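Local atomic coordinates of intracellular serine protease (PDB entry 4ZOQ), a protein that probably acts as a subtilisin-like serine endopeptidase of the S8 family, a lanthipeptide protease used for sequence-specific, traceless cleavage of peptide bonds. Residues Ser194-Val202 against Arg219-Gly227; Thr90-Val101 against Leu277-Leu288. All coordinates share one frame; numbering follows the deposited sequence.

Interaction 1: residues Ser194-Val202 against Arg219-Gly227; sequences SALKHVVSV and REIEFTAPG
Glu220 turns one carboxylate oxygen, OE2, to two serine hydroxyls of the neighbouring segment, those of Ser194 and Ser201. Its CG sits between the backbone N and the carbonyl carbon (chi1 76°), and from there the extended chain carries the acid across to Ser194-Val202. OE2 takes a hydrogen bond from Ser201 OG at 3.0 Å on the anti lone pair, the one turned away from OE1. Ser194 OG lies 2.7 Å from the same OE2 and also hydrogen-bonds His191 ND1, while OE1 rests against the methyl of Ala195, 3.3 Å from CB. With an alanine here instead of Glu220, the hydroxyl of Ser201 is likely to lose its acceptor and a gap to open beside Ala195. Strands 200-205 and 221-226 are parallel neighbours in the central sheet of the subtilase fold, and 221-226 is its outermost strand on this side. Their join is short: Glu222 N donates to Ser201 O at 2.9 Å, and Phe223 N adds a weak bond to that oxygen. One step on, Val202 CA makes a CA-H...O contact of 3.4 Å with Phe223 O. Val200 CG1, anti to its own backbone N (chi1 -179°), meets the Phe223 ring at its edge, 3.6 Å from CD2. Glu222 crosses Val200 at about a right angle; its OE1 bonds His307, and a water bound to OE2 reaches back weakly to Val199 O.

Interaction 2: residues Thr90-Val101 against Leu277-Leu288; sequences TAGMINIIAPDV and LAAPQVAGTAAL
Apolar helix-helix packing joins residues 90-97, the later part of the helix that starts at the predicted catalytic His86, to residues 277-288, which follow the predicted nucleophile Ser276 on helix 275-297. The two segments run in broadly the same direction, with axes 7.5 Å apart at an angle of 36°, and no hydrogen bond passes between them. The backbones come closest at Gly284, whose CA lies 4.2 Å from the CA of Ile94; a CB at this glycine would point at the partner and probably crowd Ile94 O. Ile97 is a knob in the hole formed by Gln281, Gly284, Thr285 and Leu288. Its CG1 branch lies anti to the carbonyl carbon (chi1 -77°) and sends CD1 to the backbone of Gln281, 3.4 Å from its O, and against its CB, while CG2 abuts Leu288 CD1. The other methyl of Leu288, CD2, packs on Ala98 CB at 3.6 Å. Toward the active-site end, the Pro280 ring is gripped from two directions: Thr90 CG2 meets CG at 3.6 Å, its side chain crossing the ring at about a right angle, and Met93 CB comes obliquely to the same CG. Met93 then bends so that CE touches Leu277 CB. Beyond the first helix, Val101 CG1 closes on Ala287 CB. Polar side chains here bond elsewhere: Thr285 OG1 to Gln281 O, Gln281 NE2 to Leu277 O and probably Pro226 O, Gln281 OE1 to Gln29. Apolar packing therefore holds the helices together, while the Thr90 hydroxyl bonds Asp51, the predicted triad acid, rather than reaching across.

From the N terminus, the chain first passes through 90-101, and interaction 2 closes a long loop when 277-288 returns to it after 175 intervening residues. Within that loop the chain forms 194-202 and, with 16 residues between, 219-227, so interaction 1 is a short closure lying wholly inside the longer one; the two do not cross. Interaction 1 attaches the outermost strand to the central sheet, and interaction 2 pairs the helices that carry the predicted catalytic His86 and Ser276. Their centres are about 15 Å apart, yet they meet directly: Val202 CG1 packs 3.7 Å from Val282 CG2, and Ala225 CB against Ala278 O, bringing helix 275-297 onto the sheet.

Interaction 1: residues Ser194-Val202 against Arg219-Gly227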
# COMPACT_ATOMS: atom_id res chain seq x y z
N SER B 194 2.75 5.42 -6.92
CA SER B 194 4.13 5.37 -6.42
C SER B 194 5.00 6.52 -6.93
O SER B 194 5.94 6.94 -6.25
CB SER B 194 4.78 4.02 -6.77
OG SER B 194 5.07 3.94 -8.15
N ALA B 195 4.69 7.04 -8.11
CA ALA B 195 5.48 8.12 -8.68
C ALA B 195 5.16 9.50 -8.08
O ALA B 195 5.93 10.43 -8.26
CB ALA B 195 5.29 8.17 -10.17
N LEU B 196 4.03 9.61 -7.39
CA LEU B 196 3.54 10.89 -6.89
C LEU B 196 4.37 11.51 -5.78
O LEU B 196 4.92 10.80 -4.94
CB LEU B 196 2.11 10.74 -6.36
CG LEU B 196 0.98 10.28 -7.28
CD1 LEU B 196 -0.26 9.98 -6.43
CD2 LEU B 196 0.69 11.34 -8.34
N LYS B 197 4.40 12.82 -5.73
CA LYS B 197 4.99 13.50 -4.61
C LYS B 197 4.15 13.20 -3.34
O LYS B 197 2.93 13.00 -3.42
CB LYS B 197 5.06 15.00 -4.89
CG LYS B 197 6.00 15.76 -3.99
CD LYS B 197 5.94 17.26 -4.31
CE LYS B 197 7.11 18.01 -3.71
NZ LYS B 197 6.99 18.04 -2.24
N HIS B 198 4.85 13.11 -2.20
CA HIS B 198 4.28 12.75 -0.89
C HIS B 198 3.84 11.26 -0.81
O HIS B 198 3.25 10.82 0.17
CB HIS B 198 3.12 13.67 -0.54
CG HIS B 198 3.45 15.12 -0.63
ND1 HIS B 198 4.40 15.72 0.18
CD2 HIS B 198 2.95 16.10 -1.42
CE1 HIS B 198 4.48 17.00 -0.13
NE2 HIS B 198 3.61 17.26 -1.09
N VAL B 199 4.11 10.49 -1.85
CA VAL B 199 3.94 9.05 -1.76
C VAL B 199 5.34 8.38 -1.69
O VAL B 199 6.22 8.68 -2.50
CB VAL B 199 3.14 8.50 -2.95
CG1 VAL B 199 3.15 6.99 -2.92
CG2 VAL B 199 1.71 9.07 -2.96
N VAL B 200 5.54 7.52 -0.70
CA VAL B 200 6.82 6.83 -0.51
C VAL B 200 6.87 5.53 -1.32
O VAL B 200 6.21 4.54 -0.97
CB VAL B 200 7.04 6.51 0.98
CG1 VAL B 200 8.38 5.83 1.20
CG2 VAL B 200 6.93 7.80 1.83
N SER B 201 7.66 5.52 -2.39
CA SER B 201 7.72 4.34 -3.25
C SER B 201 8.70 3.28 -2.70
O SER B 201 9.86 3.58 -2.43
CB SER B 201 8.12 4.77 -4.66
OG SER B 201 8.10 3.67 -5.53
N VAL B 202 8.23 2.04 -2.53
CA VAL B 202 9.02 0.99 -1.87
C VAL B 202 9.29 -0.22 -2.80
O VAL B 202 8.36 -0.84 -3.32
CB VAL B 202 8.31 0.48 -0.57
CG1 VAL B 202 9.13 -0.59 0.14
CG2 VAL B 202 7.99 1.64 0.38
N ARG B 219 14.44 7.00 -9.72
CA ARG B 219 14.71 8.05 -8.75
C ARG B 219 13.61 8.13 -7.70
O ARG B 219 13.84 8.68 -6.63
CB ARG B 219 14.87 9.40 -9.46
CG ARG B 219 16.03 9.40 -10.44
CD ARG B 219 16.28 10.77 -11.07
NE ARG B 219 16.84 10.58 -12.40
CZ ARG B 219 16.13 10.49 -13.51
NH1 ARG B 219 14.83 10.67 -13.50
NH2 ARG B 219 16.75 10.28 -14.67
N GLU B 220 12.41 7.63 -8.03
CA GLU B 220 11.27 7.65 -7.12
C GLU B 220 11.40 6.66 -5.97
O GLU B 220 10.77 6.88 -4.94
CB GLU B 220 9.95 7.36 -7.87
CG GLU B 220 9.75 5.91 -8.24
CD GLU B 220 8.36 5.63 -8.82
OE1 GLU B 220 8.01 6.28 -9.84
OE2 GLU B 220 7.63 4.76 -8.27
N ILE B 221 12.19 5.59 -6.14
CA ILE B 221 12.36 4.60 -5.08
C ILE B 221 12.95 5.28 -3.85
O ILE B 221 13.99 5.95 -3.96
CB ILE B 221 13.30 3.48 -5.46
CG1 ILE B 221 12.96 2.85 -6.81
CG2 ILE B 221 13.35 2.44 -4.32
CD1 ILE B 221 11.68 2.11 -6.86
N GLU B 222 12.31 5.13 -2.69
CA GLU B 222 12.82 5.75 -1.48
C GLU B 222 13.37 4.76 -0.50
O GLU B 222 14.33 5.06 0.23
CB GLU B 222 11.75 6.57 -0.75
CG GLU B 222 11.45 7.85 -1.44
CD GLU B 222 10.80 8.84 -0.53
OE1 GLU B 222 11.39 9.08 0.55
OE2 GLU B 222 9.71 9.33 -0.87
N PHE B 223 12.73 3.60 -0.45
CA PHE B 223 13.15 2.55 0.45
C PHE B 223 12.97 1.20 -0.20
O PHE B 223 12.31 1.03 -1.20
CB PHE B 223 12.37 2.55 1.75
CG PHE B 223 12.51 3.79 2.55
CD1 PHE B 223 13.67 4.04 3.28
CD2 PHE B 223 11.44 4.68 2.65
CE1 PHE B 223 13.77 5.16 4.05
CE2 PHE B 223 11.54 5.81 3.42
CZ PHE B 223 12.71 6.06 4.12
N THR B 224 13.54 0.23 0.49
CA THR B 224 13.47 -1.14 0.12
C THR B 224 13.08 -1.97 1.35
O THR B 224 13.26 -1.53 2.50
CB THR B 224 14.84 -1.50 -0.53
OG1 THR B 224 14.70 -1.59 -1.95
CG2 THR B 224 15.43 -2.70 0.01
N ALA B 225 12.48 -3.14 1.13
CA ALA B 225 12.23 -4.06 2.23
C ALA B 225 12.28 -5.51 1.70
O ALA B 225 12.12 -5.74 0.50
CB ALA B 225 10.89 -3.76 2.91
N PRO B 226 12.55 -6.47 2.60
CA PRO B 226 12.69 -7.85 2.09
C PRO B 226 11.37 -8.49 1.61
O PRO B 226 10.56 -8.99 2.39
CB PRO B 226 13.25 -8.61 3.31
CG PRO B 226 12.95 -7.76 4.50
CD PRO B 226 12.99 -6.35 4.00
N GLY B 227 11.18 -8.47 0.30
CA GLY B 227 10.03 -9.10 -0.33
C GLY B 227 10.37 -10.39 -1.08
O GLY B 227 9.49 -10.97 -1.72
O HOH W 1 7.55 10.69 -1.05

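Interaction 2: residues Thr90-Val101 against Leu277-Leu288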
# COMPACT_ATOMS: atom_id res chain seq x y z
N THR B 90 -0.86 -8.62 2.30
CA THR B 90 -0.33 -7.30 2.64
C THR B 90 -0.52 -7.02 4.14
O THR B 90 0.42 -6.63 4.84
CB THR B 90 -1.00 -6.22 1.79
OG1 THR B 90 -0.83 -6.54 0.40
CG2 THR B 90 -0.42 -4.85 2.08
N ALA B 91 -1.71 -7.30 4.65
CA ALA B 91 -2.01 -7.09 6.08
C ALA B 91 -1.02 -7.81 7.01
O ALA B 91 -0.60 -7.27 8.04
CB ALA B 91 -3.43 -7.55 6.37
N GLY B 92 -0.68 -9.05 6.68
CA GLY B 92 0.24 -9.81 7.50
C GLY B 92 1.60 -9.16 7.58
O GLY B 92 2.25 -9.24 8.63
N MET B 93 2.03 -8.45 6.54
CA MET B 93 3.35 -7.86 6.62
C MET B 93 3.34 -6.66 7.57
O MET B 93 4.34 -6.43 8.27
CB MET B 93 3.87 -7.45 5.26
CG MET B 93 4.02 -8.60 4.29
SD MET B 93 4.71 -10.06 5.04
CE MET B 93 5.65 -10.73 3.64
N ILE B 94 2.24 -5.92 7.62
CA ILE B 94 2.12 -4.88 8.63
C ILE B 94 2.11 -5.53 10.00
O ILE B 94 2.78 -5.07 10.93
CB ILE B 94 0.82 -4.07 8.51
CG1 ILE B 94 0.74 -3.26 7.22
CG2 ILE B 94 0.62 -3.18 9.74
CD1 ILE B 94 -0.68 -3.00 6.82
N ASN B 95 1.31 -6.59 10.13
CA ASN B 95 1.11 -7.21 11.43
C ASN B 95 2.35 -7.86 12.04
O ASN B 95 2.60 -7.71 13.24
CB ASN B 95 0.00 -8.26 11.34
CG ASN B 95 -0.29 -8.89 12.67
OD1 ASN B 95 -0.79 -8.23 13.58
ND2 ASN B 95 0.06 -10.16 12.82
N ILE B 96 3.14 -8.58 11.24
CA ILE B 96 4.27 -9.33 11.77
C ILE B 96 5.32 -8.39 12.39
O ILE B 96 5.98 -8.75 13.35
CB ILE B 96 4.91 -10.25 10.70
CG1 ILE B 96 5.81 -11.28 11.36
CG2 ILE B 96 5.65 -9.47 9.62
CD1 ILE B 96 5.10 -12.25 12.28
N ILE B 97 5.40 -7.15 11.87
CA ILE B 97 6.29 -6.13 12.41
C ILE B 97 5.66 -5.33 13.57
O ILE B 97 6.32 -5.06 14.59
CB ILE B 97 6.72 -5.14 11.28
CG1 ILE B 97 7.79 -5.81 10.41
CG2 ILE B 97 7.26 -3.85 11.86
CD1 ILE B 97 7.88 -5.29 9.05
N ALA B 98 4.37 -5.06 13.44
CA ALA B 98 3.64 -4.26 14.42
C ALA B 98 2.34 -4.95 14.77
O ALA B 98 1.28 -4.58 14.25
CB ALA B 98 3.37 -2.89 13.88
N PRO B 99 2.42 -5.97 15.62
CA PRO B 99 1.25 -6.84 15.82
C PRO B 99 0.07 -6.17 16.52
O PRO B 99 -1.04 -6.65 16.38
CB PRO B 99 1.81 -8.01 16.65
CG PRO B 99 3.17 -7.60 17.11
CD PRO B 99 3.66 -6.55 16.17
N ASP B 100 0.28 -5.04 17.19
CA ASP B 100 -0.82 -4.43 17.92
C ASP B 100 -1.42 -3.17 17.28
O ASP B 100 -2.42 -2.67 17.78
CB ASP B 100 -0.35 -4.10 19.35
CG ASP B 100 -0.19 -5.33 20.20
OD1 ASP B 100 -0.93 -6.30 19.94
OD2 ASP B 100 0.69 -5.35 21.11
N VAL B 101 -0.84 -2.66 16.19
CA VAL B 101 -1.46 -1.50 15.53
C VAL B 101 -2.75 -1.92 14.87
O VAL B 101 -2.91 -3.09 14.50
CB VAL B 101 -0.56 -0.83 14.49
CG1 VAL B 101 0.59 -0.13 15.18
CG2 VAL B 101 -0.09 -1.83 13.46
N LEU B 277 4.58 -6.75 -0.88
CA LEU B 277 4.91 -7.30 0.41
C LEU B 277 6.03 -6.50 1.06
O LEU B 277 6.28 -6.63 2.25
CB LEU B 277 5.32 -8.76 0.25
CG LEU B 277 4.25 -9.64 -0.41
CD1 LEU B 277 4.74 -11.06 -0.53
CD2 LEU B 277 2.90 -9.56 0.34
N ALA B 278 6.69 -5.64 0.28
CA ALA B 278 7.75 -4.83 0.84
C ALA B 278 7.18 -3.59 1.44
O ALA B 278 7.53 -3.23 2.57
CB ALA B 278 8.80 -4.49 -0.20
N ALA B 279 6.30 -2.92 0.69
CA ALA B 279 5.72 -1.66 1.15
C ALA B 279 5.07 -1.73 2.55
O ALA B 279 5.31 -0.83 3.36
CB ALA B 279 4.73 -1.12 0.12
N PRO B 280 4.25 -2.76 2.83
CA PRO B 280 3.64 -2.81 4.17
C PRO B 280 4.62 -3.05 5.33
O PRO B 280 4.30 -2.67 6.48
CB PRO B 280 2.66 -3.99 4.06
CG PRO B 280 3.09 -4.78 2.89
CD PRO B 280 3.68 -3.79 1.94
N GLN B 281 5.80 -3.61 5.04
CA GLN B 281 6.83 -3.76 6.06
C GLN B 281 7.31 -2.39 6.51
O GLN B 281 7.57 -2.17 7.68
CB GLN B 281 7.99 -4.61 5.56
CG GLN B 281 7.62 -6.06 5.37
CD GLN B 281 8.79 -6.88 4.87
OE1 GLN B 281 9.86 -6.91 5.50
NE2 GLN B 281 8.61 -7.55 3.72
N VAL B 282 7.44 -1.47 5.56
CA VAL B 282 7.78 -0.10 5.85
C VAL B 282 6.60 0.63 6.53
O VAL B 282 6.79 1.38 7.48
CB VAL B 282 8.21 0.65 4.55
CG1 VAL B 282 8.67 2.09 4.86
CG2 VAL B 282 9.30 -0.13 3.85
N ALA B 283 5.39 0.39 6.04
CA ALA B 283 4.22 0.98 6.68
C ALA B 283 4.13 0.48 8.13
O ALA B 283 3.91 1.29 9.06
CB ALA B 283 2.96 0.65 5.90
N GLY B 284 4.35 -0.83 8.33
CA GLY B 284 4.35 -1.43 9.65
C GLY B 284 5.42 -0.81 10.53
O GLY B 284 5.16 -0.49 11.70
N THR B 285 6.60 -0.60 9.95
CA THR B 285 7.69 0.04 10.68
C THR B 285 7.32 1.49 11.04
O THR B 285 7.59 1.95 12.16
CB THR B 285 9.00 0.06 9.87
OG1 THR B 285 9.37 -1.28 9.51
CG2 THR B 285 10.13 0.69 10.72
N ALA B 286 6.66 2.19 10.12
CA ALA B 286 6.23 3.57 10.40
C ALA B 286 5.25 3.61 11.58
O ALA B 286 5.35 4.49 12.46
CB ALA B 286 5.59 4.19 9.18
N ALA B 287 4.30 2.68 11.59
CA ALA B 287 3.34 2.57 12.69
C ALA B 287 4.08 2.28 14.00
O ALA B 287 3.70 2.78 15.05
CB ALA B 287 2.30 1.48 12.40
N LEU B 288 5.16 1.51 13.93
CA LEU B 288 5.93 1.27 15.15
C LEU B 288 6.58 2.55 15.68
O LEU B 288 6.56 2.80 16.89
CB LEU B 288 7.00 0.20 14.92
CG LEU B 288 6.56 -1.26 14.97
CD1 LEU B 288 7.81 -2.16 14.99
CD2 LEU B 288 5.67 -1.50 16.21